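Local coordinates for protein cytochrome c class I (Sideroxydans lithotrophicus, PDB 4XXL) that probably carries electrons as a small class I cytochrome c, holding one covalently attached heme c whose iron is bound by two histidines, at residues F44-H47 against K53-P56; A73-H78 against N109-I114; A85-P88 against E92-H95. All blocks are in the same frame, centred on the assembly; numbering follows the deposited sequence.

Interaction 1: residues F44-H47 against K53-P56. With HEC (heme c), chain B.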
loop_
_atom_site.group_PDB
_atom_site.type_symbol
_atom_site.label_atom_id
_atom_site.label_comp_id
_atom_site.label_asym_id
_atom_site.label_seq_id
_atom_site.Cartn_x
_atom_site.Cartn_y
_atom_site.Cartn_z
ATOM N N PHE A 44 -8.527 0.034 2.005
ATOM C CA PHE A 44 -8.900 0.261 3.402
ATOM C C PHE A 44 -9.820 -0.866 3.923
ATOM O O PHE A 44 -10.072 -0.962 5.109
ATOM C CB PHE A 44 -9.545 1.599 3.583
ATOM C CG PHE A 44 -8.607 2.770 3.438
ATOM C CD1 PHE A 44 -7.351 2.789 3.980
ATOM C CD2 PHE A 44 -9.033 3.893 2.746
ATOM C CE1 PHE A 44 -6.535 3.936 3.874
ATOM C CE2 PHE A 44 -8.257 5.025 2.631
ATOM C CZ PHE A 44 -6.985 5.036 3.177
ATOM N N LYS A 45 -10.279 -1.761 3.062
ATOM C CA LYS A 45 -11.039 -2.911 3.600
ATOM C C LYS A 45 -10.126 -3.835 4.401
ATOM O O LYS A 45 -10.578 -4.507 5.321
ATOM C CB LYS A 45 -11.704 -3.686 2.470
ATOM C CG LYS A 45 -12.661 -2.876 1.638
ATOM C CD LYS A 45 -13.745 -2.246 2.497
ATOM C CE LYS A 45 -14.992 -1.863 1.727
ATOM N NZ LYS A 45 -14.711 -1.220 0.438
ATOM N N CYS A 46 -8.856 -3.854 4.046
ATOM C CA CYS A 46 -7.917 -4.697 4.748
ATOM C C CYS A 46 -6.834 -3.963 5.562
ATOM O O CYS A 46 -6.126 -4.595 6.317
ATOM C CB CYS A 46 -7.252 -5.572 3.736
ATOM S SG CYS A 46 -8.346 -6.805 2.958
ATOM N N HIS A 47 -6.607 -2.674 5.267
ATOM C CA HIS A 47 -5.511 -1.897 5.878
ATOM C C HIS A 47 -6.091 -0.695 6.570
ATOM O O HIS A 47 -6.985 -0.055 6.018
ATOM C CB HIS A 47 -4.496 -1.443 4.822
ATOM C CG HIS A 47 -3.753 -2.570 4.132
ATOM N ND1 HIS A 47 -2.641 -3.163 4.685
ATOM C CD2 HIS A 47 -3.917 -3.146 2.913
ATOM C CE1 HIS A 47 -2.135 -4.015 3.806
ATOM N NE2 HIS A 47 -2.934 -4.079 2.744
ATOM N N LYS A 53 -5.735 -4.647 10.318
ATOM C CA LYS A 53 -6.818 -5.530 10.040
ATOM C C LYS A 53 -6.261 -6.773 9.386
ATOM O O LYS A 53 -5.242 -7.334 9.833
ATOM C CB LYS A 53 -7.873 -4.806 9.197
ATOM C CG LYS A 53 -8.644 -3.738 9.948
ATOM C CD LYS A 53 -9.973 -3.446 9.265
ATOM C CE LYS A 53 -9.738 -2.625 7.998
ATOM N NZ LYS A 53 -11.047 -2.090 7.488
ATOM N N ASP A 54 -6.862 -7.204 8.295
ATOM C CA ASP A 54 -6.396 -8.399 7.554
ATOM C C ASP A 54 -4.924 -8.206 7.118
ATOM O O ASP A 54 -4.048 -9.094 7.222
ATOM C CB ASP A 54 -7.303 -8.670 6.335
ATOM C CG ASP A 54 -8.826 -8.583 6.648
ATOM O OD1 ASP A 54 -9.369 -7.448 6.853
ATOM O OD2 ASP A 54 -9.481 -9.662 6.579
ATOM N N GLY A 55 -4.634 -6.968 6.706
ATOM C CA GLY A 55 -3.321 -6.550 6.289
ATOM C C GLY A 55 -2.655 -5.634 7.335
ATOM O O GLY A 55 -3.291 -5.184 8.287
ATOM N N PRO A 56 -1.341 -5.445 7.271
ATOM C CA PRO A 56 -0.612 -4.573 8.252
ATOM C C PRO A 56 -1.071 -3.129 8.170
ATOM O O PRO A 56 -1.525 -2.656 7.086
ATOM C CB PRO A 56 0.840 -4.683 7.832
ATOM C CG PRO A 56 0.733 -5.037 6.378
ATOM C CD PRO A 56 -0.426 -5.967 6.259
HETATM FE FE HEC B . -2.430 -4.994 1.048
HETATM C CHA HEC B . 0.528 -6.174 2.447
HETATM C CHB HEC B . -0.870 -2.032 0.206
HETATM C CHC HEC B . -5.210 -4.056 -0.774
HETATM C CHD HEC B . -4.142 -7.569 2.389
HETATM N NA HEC B . -0.503 -4.291 1.251
HETATM C C1A HEC B . 0.505 -4.892 1.916
HETATM C C2A HEC B . 1.588 -3.976 1.951
HETATM C C3A HEC B . 1.162 -2.821 1.339
HETATM C C4A HEC B . -0.175 -3.022 0.900
HETATM C CMA HEC B . 1.906 -1.533 1.166
HETATM C CAA HEC B . 2.939 -4.297 2.590
HETATM C CBA HEC B . 3.824 -4.973 1.568
HETATM C CGA HEC B . 5.243 -5.223 2.049
HETATM O O1A HEC B . 5.502 -5.177 3.261
HETATM O O2A HEC B . 6.169 -5.346 1.179
HETATM N NB HEC B . -2.957 -3.378 -0.050
HETATM C C1B HEC B . -2.169 -2.271 -0.275
HETATM C C2B HEC B . -2.877 -1.354 -1.110
HETATM C C3B HEC B . -4.074 -1.877 -1.422
HETATM C C4B HEC B . -4.137 -3.178 -0.769
HETATM C CMB HEC B . -2.323 -0.040 -1.582
HETATM C CAB HEC B . -5.126 -1.393 -2.340
HETATM C CBB HEC B . -4.625 -1.311 -3.659
HETATM N NC HEC B . -4.374 -5.703 0.886
HETATM C C1C HEC B . -5.283 -5.146 0.045
HETATM C C2C HEC B . -6.468 -5.867 0.295
HETATM C C3C HEC B . -6.262 -6.834 1.260
HETATM C C4C HEC B . -4.876 -6.718 1.575
HETATM C CMC HEC B . -7.754 -5.508 -0.353
HETATM C CAC HEC B . -7.288 -7.791 1.849
HETATM C CBC HEC B . -8.042 -8.595 0.985
HETATM N ND HEC B . -1.900 -6.542 2.103
HETATM C C1D HEC B . -2.745 -7.505 2.614
HETATM C C2D HEC B . -1.996 -8.537 3.374
HETATM C C3D HEC B . -0.734 -8.130 3.367
HETATM C C4D HEC B . -0.664 -6.865 2.612
HETATM C CMD HEC B . -2.583 -9.729 4.026
HETATM C CAD HEC B . 0.461 -8.803 4.065
HETATM C CBD HEC B . 1.134 -9.783 3.150
HETATM C CGD HEC B . 2.336 -10.528 3.743
HETATM O O1D HEC B . 3.000 -10.090 4.732
HETATM O O2D HEC B . 2.704 -11.582 3.159
#
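His47 carries its ring carbon CG beside its own backbone N (chi1 -64°), and chi2 near -83° turns the imidazole so that ND1 meets the O of Pro56 while NE2 points at the heme. The ND1 to Pro56 O hydrogen bond is 2.7 Å long and almost straight, 175° at the hydrogen. The acceptor lies in the ring plane, and ND1 lies in the plane of the carbonyl. On the far side of the ring His47 NE2 binds the heme iron at 2.0 Å. The two bonds together fix the rotation of the ring. The carbonyl would also be expected to make the imidazole a somewhat stronger electron donor to the iron. Pro56 CD sits against the His47 ring at CE1, 3.6 Å away, and also touches the porphyrin.

This is the CXXCH heme-binding motif of c-type cytochromes, with Cys43 as its first cysteine. Cys46 SG is bonded covalently to heme CAC. The Cys46 carbonyl O receives the backbone N of Gly55 at 2.8 Å, which ties the end of the motif to the loop. Gly55 CA also packs on the porphyrin.

Lys53 reaches back along the motif, its chain bent at chi3. Its NZ donates to Phe44 O at 2.8 Å, in the plane of that carbonyl, and more weakly to Lys45 O at 3.3 Å. The ammonium group thus reaches two successive carbonyls of the motif, the second only weakly. Asp54 CB packs 4.0 Å from Cys46 SG. Tyr58, just beyond the loop, stacks on the His47 ring.

Interaction 2: residues A73-H78 against N109-I114. With HEC (heme c), chain B.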
loop_
_atom_site.group_PDB
_atom_site.type_symbol
_atom_site.label_atom_id
_atom_site.label_comp_id
_atom_site.label_asym_id
_atom_site.label_seq_id
_atom_site.Cartn_x
_atom_site.Cartn_y
_atom_site.Cartn_z
ATOM N N ALA A 73 10.054 2.003 -5.225
ATOM C CA ALA A 73 9.986 1.049 -6.326
ATOM C C ALA A 73 9.436 -0.308 -5.812
ATOM O O ALA A 73 8.667 -1.007 -6.496
ATOM C CB ALA A 73 11.346 0.841 -6.946
ATOM N N LYS A 74 9.871 -0.692 -4.592
ATOM C CA LYS A 74 9.425 -1.975 -4.036
ATOM C C LYS A 74 7.923 -2.027 -3.806
ATOM O O LYS A 74 7.318 -3.089 -4.048
ATOM C CB LYS A 74 10.092 -2.333 -2.720
ATOM C CG LYS A 74 11.528 -2.810 -2.843
ATOM C CD LYS A 74 11.647 -4.330 -2.832
ATOM C CE LYS A 74 12.807 -4.798 -1.944
ATOM N NZ LYS A 74 14.118 -4.826 -2.657
ATOM N N LEU A 75 7.364 -0.932 -3.293
ATOM C CA LEU A 75 5.910 -0.935 -3.027
ATOM C C LEU A 75 5.112 -0.734 -4.319
ATOM O O LEU A 75 4.011 -1.297 -4.458
ATOM C CB LEU A 75 5.480 0.102 -1.972
ATOM C CG LEU A 75 5.898 -0.171 -0.496
ATOM C CD1 LEU A 75 5.180 0.749 0.457
ATOM C CD2 LEU A 75 5.623 -1.640 -0.097
ATOM N N ILE A 76 5.656 0.021 -5.261
ATOM C CA ILE A 76 4.982 0.104 -6.598
ATOM C C ILE A 76 4.909 -1.305 -7.210
ATOM O O ILE A 76 3.840 -1.701 -7.729
ATOM C CB ILE A 76 5.659 1.094 -7.570
ATOM C CG1 ILE A 76 5.436 2.496 -7.041
ATOM C CG2 ILE A 76 5.118 0.887 -8.990
ATOM C CD1 ILE A 76 6.208 3.601 -7.773
ATOM N N HIS A 77 6.031 -2.060 -7.106
ATOM C CA HIS A 77 6.049 -3.443 -7.519
ATOM C C HIS A 77 5.039 -4.288 -6.769
ATOM O O HIS A 77 4.253 -5.016 -7.365
ATOM C CB HIS A 77 7.454 -4.032 -7.392
ATOM C CG HIS A 77 7.495 -5.479 -7.678
ATOM N ND1 HIS A 77 7.556 -5.988 -8.957
ATOM C CD2 HIS A 77 7.435 -6.545 -6.851
ATOM C CE1 HIS A 77 7.559 -7.308 -8.902
ATOM N NE2 HIS A 77 7.483 -7.673 -7.635
ATOM N N HIS A 78 5.007 -4.140 -5.470
ATOM C CA HIS A 78 4.117 -4.959 -4.664
ATOM C C HIS A 78 2.646 -4.779 -5.046
ATOM O O HIS A 78 1.896 -5.741 -5.038
ATOM C CB HIS A 78 4.252 -4.572 -3.190
ATOM C CG HIS A 78 3.260 -5.255 -2.310
ATOM N ND1 HIS A 78 2.093 -4.676 -1.877
ATOM C CD2 HIS A 78 3.255 -6.521 -1.828
ATOM C CE1 HIS A 78 1.422 -5.552 -1.167
ATOM N NE2 HIS A 78 2.127 -6.652 -1.078
ATOM N N ASN A 109 1.849 8.269 -6.181
ATOM C CA ASN A 109 1.413 9.159 -5.123
ATOM C C ASN A 109 0.827 8.385 -3.941
ATOM O O ASN A 109 1.102 8.707 -2.757
ATOM C CB ASN A 109 0.367 10.138 -5.679
ATOM C CG ASN A 109 -0.126 11.084 -4.642
ATOM O OD1 ASN A 109 0.615 11.926 -4.179
ATOM N ND2 ASN A 109 -1.373 10.918 -4.245
ATOM N N LEU A 110 0.117 7.313 -4.217
ATOM C CA LEU A 110 -0.408 6.495 -3.120
ATOM C C LEU A 110 0.735 5.788 -2.315
ATOM O O LEU A 110 0.729 5.829 -1.083
ATOM C CB LEU A 110 -1.346 5.424 -3.620
ATOM C CG LEU A 110 -1.792 4.361 -2.613
ATOM C CD1 LEU A 110 -2.468 4.927 -1.381
ATOM C CD2 LEU A 110 -2.773 3.446 -3.302
ATOM N N VAL A 111 1.721 5.229 -2.998
ATOM C CA VAL A 111 2.894 4.634 -2.371
ATOM C C VAL A 111 3.602 5.665 -1.526
ATOM O O VAL A 111 4.008 5.413 -0.391
ATOM C CB VAL A 111 3.805 3.977 -3.440
ATOM C CG1 VAL A 111 5.203 3.587 -2.877
ATOM C CG2 VAL A 111 3.099 2.703 -3.940
ATOM N N ASP A 112 3.789 6.848 -2.093
ATOM C CA ASP A 112 4.523 7.900 -1.376
ATOM C C ASP A 112 3.783 8.295 -0.083
ATOM O O ASP A 112 4.394 8.519 0.981
ATOM C CB ASP A 112 4.807 9.121 -2.244
ATOM C CG ASP A 112 5.786 8.852 -3.366
ATOM O OD1 ASP A 112 6.531 7.859 -3.309
ATOM O OD2 ASP A 112 5.820 9.671 -4.282
ATOM N N TRP A 113 2.466 8.319 -0.152
ATOM C CA TRP A 113 1.637 8.593 1.038
ATOM C C TRP A 113 1.861 7.526 2.070
ATOM O O TRP A 113 2.214 7.845 3.229
ATOM C CB TRP A 113 0.166 8.725 0.680
ATOM C CG TRP A 113 -0.702 8.988 1.887
ATOM C CD1 TRP A 113 -0.662 10.039 2.728
ATOM C CD2 TRP A 113 -1.704 8.093 2.420
ATOM N NE1 TRP A 113 -1.551 9.859 3.765
ATOM C CE2 TRP A 113 -2.206 8.683 3.602
ATOM C CE3 TRP A 113 -2.170 6.852 2.054
ATOM C CZ2 TRP A 113 -3.193 8.088 4.373
ATOM C CZ3 TRP A 113 -3.139 6.266 2.812
ATOM C CH2 TRP A 113 -3.653 6.883 3.964
ATOM N N ILE A 114 1.684 6.271 1.696
ATOM C CA ILE A 114 1.946 5.173 2.612
ATOM C C ILE A 114 3.292 5.261 3.322
ATOM O O ILE A 114 3.349 5.110 4.564
ATOM C CB ILE A 114 1.764 3.794 1.910
ATOM C CG1 ILE A 114 0.257 3.569 1.591
ATOM C CG2 ILE A 114 2.343 2.651 2.744
ATOM C CD1 ILE A 114 -0.002 2.425 0.614
HETATM FE FE HEC B . -2.430 -4.994 1.048
HETATM C CHA HEC B . 0.528 -6.174 2.447
HETATM C CHB HEC B . -0.870 -2.032 0.206
HETATM C CHC HEC B . -5.210 -4.056 -0.774
HETATM C CHD HEC B . -4.142 -7.569 2.389
HETATM N NA HEC B . -0.503 -4.291 1.251
HETATM C C1A HEC B . 0.505 -4.892 1.916
HETATM C C2A HEC B . 1.588 -3.976 1.951
HETATM C C3A HEC B . 1.162 -2.821 1.339
HETATM C C4A HEC B . -0.175 -3.022 0.900
HETATM C CMA HEC B . 1.906 -1.533 1.166
HETATM C CAA HEC B . 2.939 -4.297 2.590
HETATM C CBA HEC B . 3.824 -4.973 1.568
HETATM C CGA HEC B . 5.243 -5.223 2.049
HETATM O O1A HEC B . 5.502 -5.177 3.261
HETATM O O2A HEC B . 6.169 -5.346 1.179
HETATM N NB HEC B . -2.957 -3.378 -0.050
HETATM C C1B HEC B . -2.169 -2.271 -0.275
HETATM C C2B HEC B . -2.877 -1.354 -1.110
HETATM C C3B HEC B . -4.074 -1.877 -1.422
HETATM C C4B HEC B . -4.137 -3.178 -0.769
HETATM C CMB HEC B . -2.323 -0.040 -1.582
HETATM C CAB HEC B . -5.126 -1.393 -2.340
HETATM C CBB HEC B . -4.625 -1.311 -3.659
HETATM N NC HEC B . -4.374 -5.703 0.886
HETATM C C1C HEC B . -5.283 -5.146 0.045
HETATM C C2C HEC B . -6.468 -5.867 0.295
HETATM C C3C HEC B . -6.262 -6.834 1.260
HETATM C C4C HEC B . -4.876 -6.718 1.575
HETATM C CMC HEC B . -7.754 -5.508 -0.353
HETATM C CAC HEC B . -7.288 -7.791 1.849
HETATM C CBC HEC B . -8.042 -8.595 0.985
HETATM N ND HEC B . -1.900 -6.542 2.103
HETATM C C1D HEC B . -2.745 -7.505 2.614
HETATM C C2D HEC B . -1.996 -8.537 3.374
HETATM C C3D HEC B . -0.734 -8.130 3.367
HETATM C C4D HEC B . -0.664 -6.865 2.612
HETATM C CMD HEC B . -2.583 -9.729 4.026
HETATM C CAD HEC B . 0.461 -8.803 4.065
HETATM C CBD HEC B . 1.134 -9.783 3.150
HETATM C CGD HEC B . 2.336 -10.528 3.743
HETATM O O1D HEC B . 3.000 -10.090 4.732
HETATM O O2D HEC B . 2.704 -11.582 3.159
#
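Leu75 and Val111 form the closest contact between the two helices. Leu75 CB meets the CG1 branch of Val111 at 3.6 Å. Val111 CG1 lies opposite its own backbone N (chi1 168°), which leaves CG2 beside that N and facing Ile76. This second branch touches Ile76 CG1 at 3.9 Å, and the two side chains cross at about a right angle. The valine thus uses both methyls: CG1 meets Leu75, while CG2 lies between Leu75 and Ile76. Further along, Leu75 CD1 meets the CG2 branch of Ile114 at 4.1 Å. No hydrogen bond or salt bridge joins the two segments. The contact is purely apolar and largely buried.

The next shell is the heme. Leu75 CD2 lies 3.9 Å from the heme methyl CMA. Ile114 CD1 and Leu110 CD2 both approach another methyl, CMB, the latter at 3.9 Å. The leucine and isoleucine that touch each other therefore also border the porphyrin edge. His78, one turn on from Leu75, lays one face of its ring over the propionate carbon CBA, which sits 3.5 Å above the ring centre. The His78 ring also meets the ring of His95, the planes about 55° apart.

The short helical segments approach to 9.5 Å between axes, with their N-to-C directions 121° apart. Helix 58-65 adds to the same core: its Val61 touches both Leu75 and Ile114, its Tyr65 touches Leu75, and Tyr58 touches Ile114. From the other side of helix 104-115, Trp113 packs on Val31, Ala34 and Lys35 of helix 31-40, the helix pairing familiar from class I cytochromes c.

Interaction 3: residues A85-P88 against E92-H95. With HEC (heme c), chain B.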
loop_
_atom_site.group_PDB
_atom_site.type_symbol
_atom_site.label_atom_id
_atom_site.label_comp_id
_atom_site.label_asym_id
_atom_site.label_seq_id
_atom_site.Cartn_x
_atom_site.Cartn_y
_atom_site.Cartn_z
ATOM N N ALA A 85 0.360 -13.117 -0.720
ATOM C CA ALA A 85 0.137 -12.311 0.472
ATOM C C ALA A 85 -0.305 -13.316 1.506
ATOM O O ALA A 85 -1.214 -14.130 1.253
ATOM C CB ALA A 85 -0.922 -11.222 0.248
ATOM N N LYS A 86 0.454 -13.353 2.615
ATOM C CA LYS A 86 0.152 -14.289 3.687
ATOM C C LYS A 86 -0.729 -13.583 4.688
ATOM O O LYS A 86 -0.419 -12.509 5.207
ATOM C CB LYS A 86 1.425 -14.792 4.345
ATOM C CG LYS A 86 1.176 -15.530 5.639
ATOM C CD LYS A 86 0.419 -16.812 5.407
ATOM C CE LYS A 86 1.143 -17.975 6.068
ATOM N NZ LYS A 86 2.312 -18.378 5.232
ATOM N N PHE A 87 -1.890 -14.213 4.972
ATOM C CA PHE A 87 -2.868 -13.621 5.900
ATOM C C PHE A 87 -2.637 -14.063 7.339
ATOM O O PHE A 87 -2.000 -15.140 7.593
ATOM C CB PHE A 87 -4.311 -13.904 5.452
ATOM C CG PHE A 87 -4.774 -13.078 4.256
ATOM C CD1 PHE A 87 -4.170 -13.231 3.032
ATOM C CD2 PHE A 87 -5.779 -12.131 4.386
ATOM C CE1 PHE A 87 -4.592 -12.473 1.957
ATOM C CE2 PHE A 87 -6.204 -11.364 3.284
ATOM C CZ PHE A 87 -5.567 -11.518 2.105
ATOM N N PRO A 88 -3.238 -13.328 8.311
ATOM C CA PRO A 88 -3.025 -13.658 9.692
ATOM C C PRO A 88 -3.417 -15.090 10.064
ATOM O O PRO A 88 -2.671 -15.735 10.837
ATOM C CB PRO A 88 -3.914 -12.624 10.409
ATOM C CG PRO A 88 -3.748 -11.399 9.586
ATOM C CD PRO A 88 -3.878 -11.986 8.200
ATOM N N GLU A 92 -3.191 -18.009 2.178
ATOM C CA GLU A 92 -2.578 -17.069 1.255
ATOM C C GLU A 92 -3.520 -16.727 0.110
ATOM O O GLU A 92 -4.384 -17.492 -0.257
ATOM C CB GLU A 92 -1.296 -17.662 0.685
ATOM C CG GLU A 92 -0.201 -17.800 1.732
ATOM C CD GLU A 92 0.915 -18.780 1.359
ATOM O OE1 GLU A 92 0.766 -19.541 0.365
ATOM O OE2 GLU A 92 1.948 -18.788 2.095
ATOM N N GLU A 93 -3.293 -15.549 -0.443
ATOM C CA GLU A 93 -4.034 -15.072 -1.649
ATOM C C GLU A 93 -3.023 -14.285 -2.470
ATOM O O GLU A 93 -2.036 -13.826 -1.958
ATOM C CB GLU A 93 -5.165 -14.103 -1.305
ATOM C CG GLU A 93 -6.196 -14.682 -0.343
ATOM C CD GLU A 93 -7.354 -13.739 -0.025
ATOM O OE1 GLU A 93 -7.502 -12.651 -0.654
ATOM O OE2 GLU A 93 -8.144 -14.099 0.913
ATOM N N GLU A 94 -3.305 -14.110 -3.760
ATOM C CA GLU A 94 -2.484 -13.194 -4.580
ATOM C C GLU A 94 -2.936 -11.786 -4.136
ATOM O O GLU A 94 -4.163 -11.537 -4.017
ATOM C CB GLU A 94 -2.749 -13.403 -6.083
ATOM C CG GLU A 94 -2.368 -14.737 -6.697
ATOM C CD GLU A 94 -3.276 -15.189 -7.896
ATOM O OE1 GLU A 94 -3.937 -16.278 -7.752
ATOM O OE2 GLU A 94 -3.366 -14.470 -8.960
ATOM N N HIS A 95 -1.994 -10.861 -3.858
ATOM C CA HIS A 95 -2.360 -9.506 -3.377
ATOM C C HIS A 95 -3.129 -8.744 -4.452
ATOM O O HIS A 95 -2.857 -8.955 -5.659
ATOM C CB HIS A 95 -1.141 -8.737 -2.895
ATOM C CG HIS A 95 -1.447 -7.451 -2.131
ATOM N ND1 HIS A 95 -1.743 -6.281 -2.774
ATOM C CD2 HIS A 95 -1.715 -7.211 -0.821
ATOM C CE1 HIS A 95 -2.054 -5.345 -1.896
ATOM N NE2 HIS A 95 -1.969 -5.843 -0.666
HETATM FE FE HEC B . -2.430 -4.994 1.048
HETATM C CHA HEC B . 0.528 -6.174 2.447
HETATM C CHB HEC B . -0.870 -2.032 0.206
HETATM C CHC HEC B . -5.210 -4.056 -0.774
HETATM C CHD HEC B . -4.142 -7.569 2.389
HETATM N NA HEC B . -0.503 -4.291 1.251
HETATM C C1A HEC B . 0.505 -4.892 1.916
HETATM C C2A HEC B . 1.588 -3.976 1.951
HETATM C C3A HEC B . 1.162 -2.821 1.339
HETATM C C4A HEC B . -0.175 -3.022 0.900
HETATM C CMA HEC B . 1.906 -1.533 1.166
HETATM C CAA HEC B . 2.939 -4.297 2.590
HETATM C CBA HEC B . 3.824 -4.973 1.568
HETATM C CGA HEC B . 5.243 -5.223 2.049
HETATM O O1A HEC B . 5.502 -5.177 3.261
HETATM O O2A HEC B . 6.169 -5.346 1.179
HETATM N NB HEC B . -2.957 -3.378 -0.050
HETATM C C1B HEC B . -2.169 -2.271 -0.275
HETATM C C2B HEC B . -2.877 -1.354 -1.110
HETATM C C3B HEC B . -4.074 -1.877 -1.422
HETATM C C4B HEC B . -4.137 -3.178 -0.769
HETATM C CMB HEC B . -2.323 -0.040 -1.582
HETATM C CAB HEC B . -5.126 -1.393 -2.340
HETATM C CBB HEC B . -4.625 -1.311 -3.659
HETATM N NC HEC B . -4.374 -5.703 0.886
HETATM C C1C HEC B . -5.283 -5.146 0.045
HETATM C C2C HEC B . -6.468 -5.867 0.295
HETATM C C3C HEC B . -6.262 -6.834 1.260
HETATM C C4C HEC B . -4.876 -6.718 1.575
HETATM C CMC HEC B . -7.754 -5.508 -0.353
HETATM C CAC HEC B . -7.288 -7.791 1.849
HETATM C CBC HEC B . -8.042 -8.595 0.985
HETATM N ND HEC B . -1.900 -6.542 2.103
HETATM C C1D HEC B . -2.745 -7.505 2.614
HETATM C C2D HEC B . -1.996 -8.537 3.374
HETATM C C3D HEC B . -0.734 -8.130 3.367
HETATM C C4D HEC B . -0.664 -6.865 2.612
HETATM C CMD HEC B . -2.583 -9.729 4.026
HETATM C CAD HEC B . 0.461 -8.803 4.065
HETATM C CBD HEC B . 1.134 -9.783 3.150
HETATM C CGD HEC B . 2.336 -10.528 3.743
HETATM O O1D HEC B . 3.000 -10.090 4.732
HETATM O O2D HEC B . 2.704 -11.582 3.159
#
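A short antiparallel beta hairpin, strands 84-86 and 92-94, borders the heme and leads into its second iron ligand. Ala85 and Glu93 form its hydrogen-bonded pair. Ala85 N donates to Glu93 O at 2.8 Å, and Glu93 N returns a bond to Ala85 O at 3.0 Å. The Ala85 carbonyl also receives a CA-H...O contact from Glu92.

Lys86 and Glu92 are the neighbouring non-hydrogen-bonded pair. Their side chains share one face of the hairpin and form a salt bridge, Lys86 NZ to Glu92 OE2 at 3.2 Å. The lysine chain folds at chi2, chi3 and chi4 to bring its amine there. It meets OE2 on the anti side, 26° out of the carboxylate plane. The backbone of Lys86 serves the heme instead. Lys86 N donates to heme propionate O2D at 2.9 Å, nearly straight at 171°.

Phe87 lies between Glu93 and the heme. One face of its ring has the heme methyl CMD over its centre, 3.8 Å above the plane. The opposite face receives Glu93, whose OE2 lies offset toward the rim. The ring and carboxylate planes are 29° apart. Glu93 OE2 has its polar partner in His91 NE2, and the His91 ring stacks on Phe87.

After the second strand the chain turns inward to His95. Its CB packs on Ala85 CB at 4.0 Å, and its NE2 binds the heme iron at 2.0 Å. His47 binds the same iron from the other side of the porphyrin. The pair makes the bis-histidine coordination of a six-coordinate heme, in place of the histidine-methionine pair common in class I cytochromes c.

Overall arrangement
All three interactions touch one heme within a single cytochrome c fold. Interaction 1 closes first along the chain. Helix 71-81 of interaction 2 then leads into the hairpin of interaction 3, and helix 104-115 follows that hairpin. Centres of interactions 1 and 3 are about 11 Å apart, those of 1 and 2 about 16 Å, and those of 2 and 3 about 18 Å. Interactions 1 and 3 supply the two iron ligands, while interaction 2 packs the helices beside the porphyrin. Phe44 CZ touches Trp113 CH2 at 3.9 Å, which links the first two. Asp54 CB lies 4.2 Å from Phe87 CE2, joining the loop to the hairpin.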